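Local coordinates for protein CDP-glucose 4,6-dehydratase (Salmonella enterica subsp. enterica serovar Typhi, PDB 1WVG) that catalyses the NAD-dependent conversion of CDP-D-glucose to CDP-4-dehydro-6-deoxy-D-glucose with loss of water, a step towards CDP-3,6-dideoxy-D-mannose for the lipopolysaccharide O-antigen, at residues K4-G9 / V245-Y250; R213-N218 / D285-L290; P226-P231 / E299-K304; D277-L282 / E324-I329. All coordinates share one frame; numbering follows the deposited sequence.

How the contacts relate
Contacts 1, 3 and 4 are partly buried and contact 2 lies at the surface; contacts 1 and 4 join helices, contact 3 two loops lining the site of the bound nucleotide sugar. Contact 1 stands apart, with its centre 33 Å or more from the other three centres: it ties the short N-terminal helix to helix 236-251 by aromatic rings and one indole hydrogen bond. Contacts 2 and 4 touch, because Trp289 NE1 of contact 2 reaches Asp277 OD1 of contact 4 and both Phe215 and Trp289 pack on Val280; neither has a hydrogen bond between its own segments. Contact 3 is by contrast dominated by arginine hydrogen bonds, waters and ligand oxygens.

Contact 1. Residues K4-G9 / V245-Y250; sequences KNFWQG and VAQRLY
The short helix 4-7, just ahead of the first strand of the Rossmann-fold sheet, meets helix 236-251 through Phe6 and Trp7 on one side and Ala246, Gln247 and Tyr250 on the other. Phe6 CG stands anti to the backbone N (chi1 164°), and the far rim of its ring, CE1 and CZ, points at Tyr250, with CZ 3.5 Å from Tyr250 CD1. This is a T-shaped pair: the edge of Phe6 faces the Tyr250 ring, the centroids are 5.1 Å apart and the planes stand at 81°. Over one face of Phe6 lies the methylene of Gln247, a CH-pi contact with CG 4.0 Å from the ring centroid. Both helices pack against the parallel sheet here, where Phe6, Trp7 and Tyr250 all touch Ile83 of strand 83-86. Beyond CG the Gln247 chain is extended and delivers OE1 to the indole: Trp7 NE1 donates to it at 2.6 Å, in the carbonyl plane and on a lone pair. The same oxygen also accepts from Asp3 N, while Gln247 NE2 bonds Ser1 O, so both polar atoms of the amide are bonded to the N-terminal residues of the chain. At the other end of the indole, Trp7 CH2 rests 3.8 Å from Ala246 CB.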
# COMPACT_ATOMS: atom_id res chain seq x y z
N LYS A 4 11.79 -27.87 27.48
CA LYS A 4 11.33 -29.20 27.93
C LYS A 4 10.71 -29.11 29.30
O LYS A 4 9.73 -29.79 29.60
CB LYS A 4 12.47 -30.22 27.99
CG LYS A 4 13.29 -30.37 26.70
CD LYS A 4 13.88 -31.76 26.46
CE LYS A 4 14.01 -32.14 24.97
NZ LYS A 4 13.16 -33.27 24.54
N ASN A 5 11.29 -28.24 30.14
CA ASN A 5 10.82 -28.05 31.51
C ASN A 5 9.55 -27.25 31.58
O ASN A 5 8.73 -27.42 32.49
CB ASN A 5 11.89 -27.44 32.45
CG ASN A 5 13.18 -28.25 32.50
OD1 ASN A 5 14.22 -27.84 31.93
ND2 ASN A 5 13.13 -29.38 33.21
N PHE A 6 9.40 -26.36 30.62
CA PHE A 6 8.19 -25.60 30.61
C PHE A 6 7.04 -26.54 30.35
O PHE A 6 5.96 -26.40 30.90
CB PHE A 6 8.27 -24.56 29.48
CG PHE A 6 6.90 -24.00 29.19
CD1 PHE A 6 6.41 -22.89 29.88
CD2 PHE A 6 6.09 -24.56 28.22
CE1 PHE A 6 5.14 -22.37 29.63
CE2 PHE A 6 4.83 -24.05 27.93
CZ PHE A 6 4.35 -22.95 28.64
N TRP A 7 7.30 -27.52 29.47
CA TRP A 7 6.31 -28.49 29.03
C TRP A 7 5.78 -29.53 30.01
O TRP A 7 4.60 -29.92 30.03
CB TRP A 7 6.73 -29.09 27.68
CG TRP A 7 6.72 -27.98 26.68
CD1 TRP A 7 7.79 -27.29 26.22
CD2 TRP A 7 5.55 -27.35 26.12
NE1 TRP A 7 7.37 -26.30 25.35
CE2 TRP A 7 5.99 -26.31 25.29
CE3 TRP A 7 4.18 -27.58 26.25
CZ2 TRP A 7 5.09 -25.52 24.58
CZ3 TRP A 7 3.27 -26.78 25.55
CH2 TRP A 7 3.73 -25.76 24.72
N GLN A 8 6.69 -29.97 30.84
CA GLN A 8 6.37 -30.96 31.84
C GLN A 8 5.06 -30.71 32.57
O GLN A 8 4.85 -29.69 33.21
CB GLN A 8 7.53 -30.92 32.85
CG GLN A 8 8.64 -31.93 32.49
CD GLN A 8 8.12 -33.36 32.63
OE1 GLN A 8 8.64 -34.30 32.00
NE2 GLN A 8 7.09 -33.52 33.46
N GLY A 9 4.14 -31.67 32.55
CA GLY A 9 2.88 -31.53 33.29
C GLY A 9 1.83 -30.60 32.68
O GLY A 9 0.66 -30.63 33.11
N VAL A 245 6.31 -20.03 20.53
CA VAL A 245 5.36 -18.98 20.80
C VAL A 245 4.47 -19.35 21.92
O VAL A 245 4.10 -18.50 22.71
CB VAL A 245 4.56 -18.45 19.61
CG1 VAL A 245 5.48 -18.07 18.47
CG2 VAL A 245 3.66 -19.57 19.14
N ALA A 246 4.11 -20.62 22.00
CA ALA A 246 3.24 -20.96 23.12
C ALA A 246 3.93 -20.64 24.45
O ALA A 246 3.31 -20.18 25.42
CB ALA A 246 2.88 -22.44 23.08
N GLN A 247 5.22 -20.92 24.50
CA GLN A 247 5.99 -20.64 25.69
C GLN A 247 5.86 -19.16 26.09
O GLN A 247 5.48 -18.79 27.20
CB GLN A 247 7.43 -21.02 25.37
CG GLN A 247 7.64 -22.54 25.58
CD GLN A 247 8.91 -23.11 24.97
OE1 GLN A 247 9.00 -24.32 24.73
NE2 GLN A 247 9.90 -22.25 24.70
N ARG A 248 6.18 -18.31 25.11
CA ARG A 248 6.13 -16.87 25.25
C ARG A 248 4.76 -16.35 25.58
O ARG A 248 4.60 -15.49 26.42
CB ARG A 248 6.64 -16.21 23.99
CG ARG A 248 8.06 -16.70 23.80
CD ARG A 248 9.00 -16.03 24.79
NE ARG A 248 9.98 -15.26 24.05
CZ ARG A 248 10.54 -14.12 24.44
NH1 ARG A 248 10.28 -13.56 25.62
NH2 ARG A 248 11.40 -13.53 23.59
N LEU A 249 3.74 -16.91 24.93
CA LEU A 249 2.37 -16.47 25.21
C LEU A 249 1.99 -16.82 26.63
O LEU A 249 1.18 -16.15 27.26
CB LEU A 249 1.30 -17.12 24.29
CG LEU A 249 1.23 -16.55 22.87
CD1 LEU A 249 0.48 -17.54 21.95
CD2 LEU A 249 0.51 -15.19 22.90
N TYR A 250 2.57 -17.91 27.11
CA TYR A 250 2.26 -18.37 28.45
C TYR A 250 2.54 -17.31 29.50
O TYR A 250 1.72 -17.03 30.39
CB TYR A 250 3.02 -19.65 28.81
CG TYR A 250 2.22 -20.43 29.81
CD1 TYR A 250 1.33 -21.41 29.38
CD2 TYR A 250 2.35 -20.20 31.18
CE1 TYR A 250 0.58 -22.15 30.29
CE2 TYR A 250 1.61 -20.94 32.11
CZ TYR A 250 0.71 -21.91 31.66
OH TYR A 250 -0.04 -22.65 32.56

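Contact 2. Residues R213-N218 / D285-L290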
# COMPACT_ATOMS: atom_id res chain seq x y z
N ARG A 213 5.33 -42.29 -2.94
CA ARG A 213 4.44 -43.37 -3.32
C ARG A 213 4.85 -43.99 -4.65
O ARG A 213 4.87 -45.22 -4.76
CB ARG A 213 2.99 -42.86 -3.32
CG ARG A 213 1.96 -43.92 -3.71
CD ARG A 213 1.84 -44.09 -5.22
NE ARG A 213 1.28 -45.40 -5.64
CZ ARG A 213 1.65 -46.07 -6.74
NH1 ARG A 213 2.60 -45.65 -7.58
NH2 ARG A 213 1.05 -47.24 -6.98
N SER A 214 5.17 -43.14 -5.64
CA SER A 214 5.61 -43.57 -6.96
C SER A 214 6.94 -44.28 -6.86
O SER A 214 7.14 -45.38 -7.37
CB SER A 214 5.82 -42.38 -7.85
OG SER A 214 4.60 -41.66 -7.93
N PHE A 215 7.85 -43.64 -6.17
CA PHE A 215 9.13 -44.28 -6.04
C PHE A 215 9.03 -45.69 -5.48
O PHE A 215 9.62 -46.65 -5.99
CB PHE A 215 10.08 -43.44 -5.19
CG PHE A 215 10.55 -42.25 -5.99
CD1 PHE A 215 9.95 -41.93 -7.21
CD2 PHE A 215 11.58 -41.44 -5.53
CE1 PHE A 215 10.35 -40.82 -7.97
CE2 PHE A 215 12.00 -40.33 -6.27
CZ PHE A 215 11.39 -40.02 -7.49
N GLU A 216 8.30 -45.74 -4.39
CA GLU A 216 8.07 -46.95 -3.64
C GLU A 216 7.67 -48.10 -4.54
O GLU A 216 8.24 -49.18 -4.46
CB GLU A 216 6.86 -46.68 -2.73
CG GLU A 216 7.15 -46.70 -1.23
CD GLU A 216 5.86 -46.94 -0.51
OE1 GLU A 216 4.89 -46.16 -0.57
OE2 GLU A 216 5.84 -48.10 0.13
N ASN A 217 6.66 -47.80 -5.37
CA ASN A 217 6.05 -48.70 -6.33
C ASN A 217 6.67 -48.60 -7.68
O ASN A 217 5.96 -48.62 -8.67
CB ASN A 217 4.54 -48.45 -6.51
CG ASN A 217 3.77 -48.73 -5.23
OD1 ASN A 217 4.24 -49.43 -4.33
ND2 ASN A 217 2.57 -48.17 -5.13
N ASN A 218 7.99 -48.50 -7.70
CA ASN A 218 8.76 -48.40 -8.93
C ASN A 218 8.03 -47.80 -10.11
O ASN A 218 8.11 -48.32 -11.22
CB ASN A 218 9.53 -49.68 -9.29
CG ASN A 218 10.34 -50.19 -8.12
OD1 ASN A 218 11.50 -49.74 -7.89
ND2 ASN A 218 9.71 -51.09 -7.34
N ASP A 285 17.66 -46.19 -7.44
CA ASP A 285 16.99 -47.37 -7.98
C ASP A 285 15.85 -47.14 -8.96
O ASP A 285 14.66 -47.48 -8.70
CB ASP A 285 16.52 -48.36 -6.90
CG ASP A 285 17.42 -48.40 -5.68
OD1 ASP A 285 18.57 -48.86 -5.71
OD2 ASP A 285 16.83 -47.94 -4.61
N ASP A 286 16.24 -46.60 -10.12
CA ASP A 286 15.32 -46.35 -11.22
C ASP A 286 14.49 -45.08 -11.14
O ASP A 286 13.94 -44.66 -12.17
CB ASP A 286 14.33 -47.51 -11.48
CG ASP A 286 14.78 -48.95 -11.26
OD1 ASP A 286 15.94 -49.32 -11.39
OD2 ASP A 286 13.76 -49.74 -10.99
N ALA A 287 14.35 -44.52 -9.92
CA ALA A 287 13.54 -43.33 -9.71
C ALA A 287 13.49 -42.38 -10.91
O ALA A 287 14.51 -42.07 -11.52
CB ALA A 287 13.82 -42.65 -8.37
N SER A 288 12.28 -41.93 -11.25
CA SER A 288 12.08 -41.03 -12.38
C SER A 288 10.80 -40.22 -12.24
O SER A 288 9.87 -40.51 -11.51
CB SER A 288 12.09 -41.79 -13.71
OG SER A 288 11.66 -40.94 -14.75
N TRP A 289 10.72 -39.15 -12.97
CA TRP A 289 9.48 -38.44 -12.83
C TRP A 289 8.94 -38.12 -14.19
O TRP A 289 9.57 -38.33 -15.23
CB TRP A 289 9.55 -37.21 -11.90
CG TRP A 289 10.53 -36.15 -12.33
CD1 TRP A 289 11.85 -36.03 -12.04
CD2 TRP A 289 10.21 -35.03 -13.15
NE1 TRP A 289 12.39 -34.92 -12.62
CE2 TRP A 289 11.39 -34.28 -13.30
CE3 TRP A 289 8.99 -34.60 -13.73
CZ2 TRP A 289 11.40 -33.10 -14.06
CZ3 TRP A 289 9.00 -33.42 -14.46
CH2 TRP A 289 10.20 -32.69 -14.62
N LEU A 290 7.76 -37.62 -14.20
CA LEU A 290 7.27 -37.38 -15.50
C LEU A 290 6.32 -36.21 -15.51
O LEU A 290 5.55 -36.01 -14.58
CB LEU A 290 6.63 -38.70 -15.99
CG LEU A 290 5.37 -38.47 -16.80
CD1 LEU A 290 5.71 -38.40 -18.28
CD2 LEU A 290 4.37 -39.58 -16.56
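With CG anti to the carbonyl carbon (chi1 -74°) and the ring turned by a chi2 of only 11°, Phe215 offers a face to the methyl group of Ala287. Ala287 CB sits over the centre of that ring, 3.6 Å from the centroid and close to the normal, a CH-pi contact with all six ring carbons of Phe215 3.6 to 4.1 Å from Ala287 CB. The next residue comes in from another direction: Ser288 O lies at the ring edge, near its plane, 3.6 Å from Phe215 CE1. Farther out, the amide and carboxylate planes of Asn218 and Asp286 are turned 51° apart, but Asn218 OD1 stays 3.8 Å from Asp286 OD2 and no hydrogen bond joins the two segments. The Ser288 hydroxyl is engaged elsewhere, with Gln220 NE2. Trp283 also meets the Phe215 ring and Val280 of helix 272-283 packs against it; the residue is buried, although the contact lies at the surface. The joined parts are the C-terminal end of helix 207-216 and the loop entering strand 289-291, which pairs in parallel with strand 221-223; this small two-stranded sheet lies apart from the main Rossmann sheet, in the part of the fold that holds the nucleotide sugar.

Contact 3. Residues P226-P231 / E299-K304. With CXY (cytidine-5'-diphospho-beta-D-xylose), chain D.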
# COMPACT_ATOMS: atom_id res chain seq x y z
N PRO A 226 6.38 -27.91 -12.33
CA PRO A 226 7.81 -27.96 -12.10
C PRO A 226 8.48 -26.68 -11.69
O PRO A 226 9.51 -26.69 -11.00
CB PRO A 226 8.45 -28.42 -13.42
CG PRO A 226 7.33 -28.54 -14.42
CD PRO A 226 6.01 -28.31 -13.71
N TYR A 227 7.91 -25.58 -12.14
CA TYR A 227 8.49 -24.31 -11.79
C TYR A 227 7.78 -23.59 -10.64
O TYR A 227 8.00 -22.41 -10.38
CB TYR A 227 8.60 -23.42 -13.01
CG TYR A 227 9.11 -24.16 -14.20
CD1 TYR A 227 8.24 -24.51 -15.24
CD2 TYR A 227 10.45 -24.51 -14.31
CE1 TYR A 227 8.71 -25.20 -16.36
CE2 TYR A 227 10.93 -25.19 -15.43
CZ TYR A 227 10.06 -25.54 -16.46
OH TYR A 227 10.52 -26.22 -17.57
N SER A 228 6.89 -24.27 -9.96
CA SER A 228 6.30 -23.54 -8.89
C SER A 228 7.30 -23.53 -7.75
O SER A 228 8.21 -24.38 -7.65
CB SER A 228 4.97 -24.15 -8.48
OG SER A 228 4.02 -23.88 -9.49
N ILE A 229 7.11 -22.54 -6.89
CA ILE A 229 7.90 -22.34 -5.72
C ILE A 229 7.01 -22.34 -4.47
O ILE A 229 5.91 -21.77 -4.50
CB ILE A 229 8.54 -20.97 -5.85
CG1 ILE A 229 9.62 -21.12 -6.91
CG2 ILE A 229 9.13 -20.60 -4.49
CD1 ILE A 229 10.16 -19.78 -7.37
N ARG A 230 7.52 -22.94 -3.38
CA ARG A 230 6.84 -23.01 -2.09
C ARG A 230 7.88 -22.84 -1.01
O ARG A 230 9.07 -23.07 -1.27
CB ARG A 230 6.24 -24.41 -1.88
CG ARG A 230 5.02 -24.70 -2.75
CD ARG A 230 3.93 -23.66 -2.53
NE ARG A 230 2.71 -23.94 -3.22
CZ ARG A 230 2.41 -23.43 -4.40
NH1 ARG A 230 3.23 -22.60 -5.04
NH2 ARG A 230 1.25 -23.75 -4.93
N PRO A 231 7.46 -22.50 0.20
CA PRO A 231 8.41 -22.33 1.28
C PRO A 231 8.69 -23.66 1.94
O PRO A 231 8.34 -23.87 3.10
CB PRO A 231 7.76 -21.37 2.31
CG PRO A 231 6.38 -21.01 1.79
CD PRO A 231 6.16 -21.83 0.50
N GLU A 299 -3.82 -23.26 -9.03
CA GLU A 299 -2.89 -23.30 -7.93
C GLU A 299 -1.89 -22.16 -8.12
O GLU A 299 -1.54 -21.82 -9.25
CB GLU A 299 -2.08 -24.60 -7.92
CG GLU A 299 -2.75 -25.82 -7.26
CD GLU A 299 -1.79 -26.95 -6.99
OE1 GLU A 299 -1.02 -27.00 -6.03
OE2 GLU A 299 -1.83 -27.88 -7.92
N ALA A 300 -1.41 -21.58 -7.02
CA ALA A 300 -0.44 -20.49 -7.06
C ALA A 300 0.90 -20.95 -7.56
O ALA A 300 1.38 -22.01 -7.20
CB ALA A 300 -0.17 -19.96 -5.65
N HIS A 301 1.54 -20.10 -8.35
CA HIS A 301 2.87 -20.43 -8.83
C HIS A 301 3.94 -20.11 -7.77
O HIS A 301 4.78 -20.93 -7.39
CB HIS A 301 3.16 -19.54 -10.06
CG HIS A 301 2.15 -19.81 -11.11
ND1 HIS A 301 1.65 -21.10 -11.32
CD2 HIS A 301 1.54 -18.97 -11.99
CE1 HIS A 301 0.77 -21.02 -12.32
NE2 HIS A 301 0.68 -19.76 -12.74
N TYR A 302 3.93 -18.87 -7.30
CA TYR A 302 4.94 -18.48 -6.34
C TYR A 302 4.37 -18.20 -5.00
O TYR A 302 3.39 -17.46 -4.90
CB TYR A 302 5.64 -17.17 -6.69
CG TYR A 302 6.23 -17.22 -8.05
CD1 TYR A 302 5.90 -16.23 -8.97
CD2 TYR A 302 7.07 -18.27 -8.44
CE1 TYR A 302 6.41 -16.25 -10.26
CE2 TYR A 302 7.58 -18.31 -9.73
CZ TYR A 302 7.25 -17.30 -10.64
OH TYR A 302 7.75 -17.32 -11.91
N LEU A 303 5.07 -18.76 -4.02
CA LEU A 303 4.73 -18.56 -2.62
C LEU A 303 5.97 -18.56 -1.71
O LEU A 303 6.60 -19.60 -1.55
CB LEU A 303 3.63 -19.52 -2.10
CG LEU A 303 3.28 -19.28 -0.64
CD1 LEU A 303 2.89 -17.82 -0.48
CD2 LEU A 303 2.11 -20.18 -0.22
N LYS A 304 6.31 -17.39 -1.11
CA LYS A 304 7.45 -17.29 -0.18
C LYS A 304 6.97 -16.53 1.04
O LYS A 304 6.01 -15.75 0.97
CB LYS A 304 8.63 -16.52 -0.77
CG LYS A 304 9.38 -17.32 -1.82
CD LYS A 304 10.78 -16.79 -2.11
CE LYS A 304 10.83 -15.30 -2.32
NZ LYS A 304 12.15 -14.89 -2.83
O1B CXY D . 1.16 -25.87 -1.59
PB CXY D . 0.11 -26.94 -1.34
O2B CXY D . -1.03 -26.92 -2.33
O1' CXY D . -0.47 -26.79 0.19
O3A CXY D . 1.05 -28.16 -1.42
PA CXY D . 1.20 -29.36 -2.54
O1A CXY D . 2.24 -30.27 -1.98
O2A CXY D . -0.10 -30.01 -2.79
O5D CXY D . 1.66 -28.55 -3.83
C5D CXY D . 3.01 -28.08 -3.88
C4D CXY D . 3.32 -27.69 -5.30
O4D CXY D . 3.75 -28.88 -6.01
C3D CXY D . 2.21 -27.04 -6.13
O3D CXY D . 2.64 -26.02 -7.10
C2D CXY D . 1.68 -28.32 -6.81
O2D CXY D . 0.97 -27.94 -8.00
C1D CXY D . 2.98 -29.00 -7.16
N1 CXY D . 2.84 -30.43 -7.47
C6 CXY D . 2.35 -31.30 -6.51
C5 CXY D . 2.22 -32.58 -6.72
C4 CXY D . 2.56 -33.16 -7.98
N3 CXY D . 3.07 -32.24 -8.90
C2 CXY D . 3.22 -30.87 -8.72
N4 CXY D . 2.45 -34.34 -8.28
O2 CXY D . 3.65 -30.11 -9.59
C1' CXY D . 0.31 -27.47 1.16
C2' CXY D . -0.66 -28.07 2.14
C3' CXY D . -1.43 -26.91 2.75
C4' CXY D . -0.46 -25.95 3.45
C5' CXY D . 0.60 -25.47 2.47
O2' CXY D . -1.61 -28.94 1.49
O3' CXY D . -2.33 -27.41 3.76
O4' CXY D . -1.18 -24.85 4.00
O5' CXY D . 1.25 -26.59 1.85
O HOH W 1 1.69 -24.54 -8.75
O HOH W 2 -1.08 -25.28 -4.20
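Arg230 turns the end of its guanidinium to the backbone of 299-304 and its NE to the bound CDP-xylose. Its chain is bent at chi2 (-56°), which turns CD towards the ligand and Leu303. Ala300 O lies in the guanidinium plane and is gripped end-on by two nitrogens, Arg230 NH1 and NH2, each at 2.9 Å. The NH1 donor stands above the carbonyl plane of Ala300, whereas NH2 is tilted from it by 18°. A third bond, from NH1 to Ile229 O, also lies in the guanidinium plane and helps fix its rotation. NE points a straight bond (164°) at phosphate oxygen O1B of the ligand, 3.0 Å away, while ribose O3D sits over one guanidinium face, towards the rim. The two loops form one wall of the nucleotide-sugar pocket, in the substrate-binding part of this short-chain dehydrogenase/reductase. Glu299 OE2, also salt-bridged to Arg224, accepts a weak hydrogen bond from ribose O2D. One water joins Arg230 NH2, Glu299 OE1 and phosphate O2B; another links Ser228 OG, Ala300 O and O3D. Away from the ligand, Ile229 N donates to His301 O at 2.9 Å, and the Ile229 and Tyr302 side chains cross obliquely, with Ile229 CD1 3.6 Å from Tyr302 CD2.

Contact 4. Residues D277-L282 / E324-I329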
# COMPACT_ATOMS: atom_id res chain seq x y z
N ASP A 277 13.95 -33.50 -8.70
CA ASP A 277 15.24 -33.93 -9.20
C ASP A 277 16.13 -34.46 -8.08
O ASP A 277 16.85 -35.48 -8.15
CB ASP A 277 15.91 -32.79 -10.00
CG ASP A 277 15.48 -32.72 -11.44
OD1 ASP A 277 14.79 -33.56 -11.98
OD2 ASP A 277 15.89 -31.65 -12.05
N LYS A 278 16.08 -33.74 -6.99
CA LYS A 278 16.91 -34.13 -5.86
C LYS A 278 16.48 -35.48 -5.25
O LYS A 278 17.29 -36.38 -4.89
CB LYS A 278 16.92 -32.99 -4.85
CG LYS A 278 18.01 -33.17 -3.80
CD LYS A 278 19.40 -33.45 -4.39
CE LYS A 278 20.46 -32.44 -3.96
NZ LYS A 278 21.31 -31.97 -5.07
N MET A 279 15.16 -35.57 -5.11
CA MET A 279 14.50 -36.73 -4.58
C MET A 279 14.88 -37.96 -5.43
O MET A 279 15.28 -39.01 -4.90
CB MET A 279 12.97 -36.46 -4.51
CG MET A 279 12.57 -35.55 -3.33
SD MET A 279 12.95 -36.33 -1.72
CE MET A 279 11.40 -37.26 -1.49
N VAL A 280 14.79 -37.82 -6.77
CA VAL A 280 15.16 -38.88 -7.72
C VAL A 280 16.55 -39.40 -7.35
O VAL A 280 16.84 -40.59 -7.16
CB VAL A 280 15.16 -38.35 -9.16
CG1 VAL A 280 16.12 -39.13 -10.06
CG2 VAL A 280 13.73 -38.25 -9.75
N THR A 281 17.42 -38.43 -7.19
CA THR A 281 18.77 -38.70 -6.83
C THR A 281 18.91 -39.39 -5.48
O THR A 281 19.67 -40.34 -5.33
CB THR A 281 19.47 -37.33 -6.83
OG1 THR A 281 19.69 -36.95 -8.18
CG2 THR A 281 20.75 -37.40 -6.02
N LEU A 282 18.19 -38.86 -4.48
CA LEU A 282 18.23 -39.37 -3.14
C LEU A 282 17.73 -40.80 -3.08
O LEU A 282 18.26 -41.62 -2.33
CB LEU A 282 17.27 -38.49 -2.35
CG LEU A 282 18.00 -37.25 -1.90
CD1 LEU A 282 17.11 -36.46 -0.94
CD2 LEU A 282 19.25 -37.68 -1.14
N GLU A 324 19.16 -31.34 3.47
CA GLU A 324 19.26 -32.19 4.64
C GLU A 324 17.88 -32.75 4.91
O GLU A 324 17.66 -33.95 5.12
CB GLU A 324 19.77 -31.34 5.82
CG GLU A 324 19.01 -31.65 7.12
CD GLU A 324 19.70 -32.72 7.92
OE1 GLU A 324 19.65 -33.91 7.63
OE2 GLU A 324 20.34 -32.23 8.96
N THR A 325 16.94 -31.83 4.85
CA THR A 325 15.58 -32.18 5.03
C THR A 325 15.20 -33.32 4.05
O THR A 325 14.79 -34.40 4.47
CB THR A 325 14.77 -30.88 4.94
OG1 THR A 325 14.96 -30.17 6.17
CG2 THR A 325 13.29 -31.15 4.67
N LEU A 326 15.38 -33.14 2.73
CA LEU A 326 15.05 -34.18 1.76
C LEU A 326 15.74 -35.50 2.08
O LEU A 326 15.20 -36.60 1.96
CB LEU A 326 15.44 -33.68 0.36
CG LEU A 326 14.47 -32.61 -0.12
CD1 LEU A 326 14.82 -32.25 -1.56
CD2 LEU A 326 13.02 -33.09 -0.03
N SER A 327 16.96 -35.37 2.52
CA SER A 327 17.67 -36.56 2.85
C SER A 327 17.02 -37.36 3.97
O SER A 327 16.85 -38.57 3.89
CB SER A 327 19.10 -36.22 3.16
OG SER A 327 19.66 -37.37 3.74
N ARG A 328 16.62 -36.64 5.01
CA ARG A 328 15.97 -37.21 6.16
C ARG A 328 14.62 -37.81 5.83
O ARG A 328 14.27 -38.82 6.41
CB ARG A 328 15.78 -36.18 7.27
CG ARG A 328 17.05 -35.97 8.06
CD ARG A 328 16.98 -34.73 8.95
NE ARG A 328 18.13 -34.56 9.85
CZ ARG A 328 18.42 -35.34 10.92
NH1 ARG A 328 17.66 -36.37 11.29
NH2 ARG A 328 19.49 -35.07 11.66
N ILE A 329 13.87 -37.20 4.91
CA ILE A 329 12.56 -37.77 4.54
C ILE A 329 12.72 -39.15 3.91
O ILE A 329 11.90 -40.06 4.11
CB ILE A 329 11.89 -36.89 3.50
CG1 ILE A 329 11.44 -35.63 4.18
CG2 ILE A 329 10.66 -37.50 2.85
CD1 ILE A 329 10.79 -34.68 3.17
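An apolar helix-helix contact joins helix 272-283 to helix 322-337, with Leu326 set among Lys278, Met279 and Leu282. The two short axes pass 10.0 Å apart at a crossing angle of -46°. Leu326 spreads its two methyls to different partners: CD2 lies 3.7 Å from Met279 SD, and CD1 meets the aliphatic start of Lys278, 4.0 Å from its CB. Met279 and Leu326 cross at about a right angle. The methionine chain is bent at chi2 (-63°), which puts SD beside the leucine; CE carries the contact on to Ile329, reaching its CG2 at 4.4 Å. From the next turn of helix 272-283, Leu282 lays CD1 against Leu326 and the backbone that follows it, 3.5 Å from Leu326 CB and from Leu326 C and 3.6 Å from Ser327 N. No hydrogen bond crosses between the two segments. Three helices converge here beside the Rossmann sheet: Met279 and Leu326 both touch Ile208 of helix 207-216, while Leu326 and Ile329 also rest on Ile197 of strand 187-197.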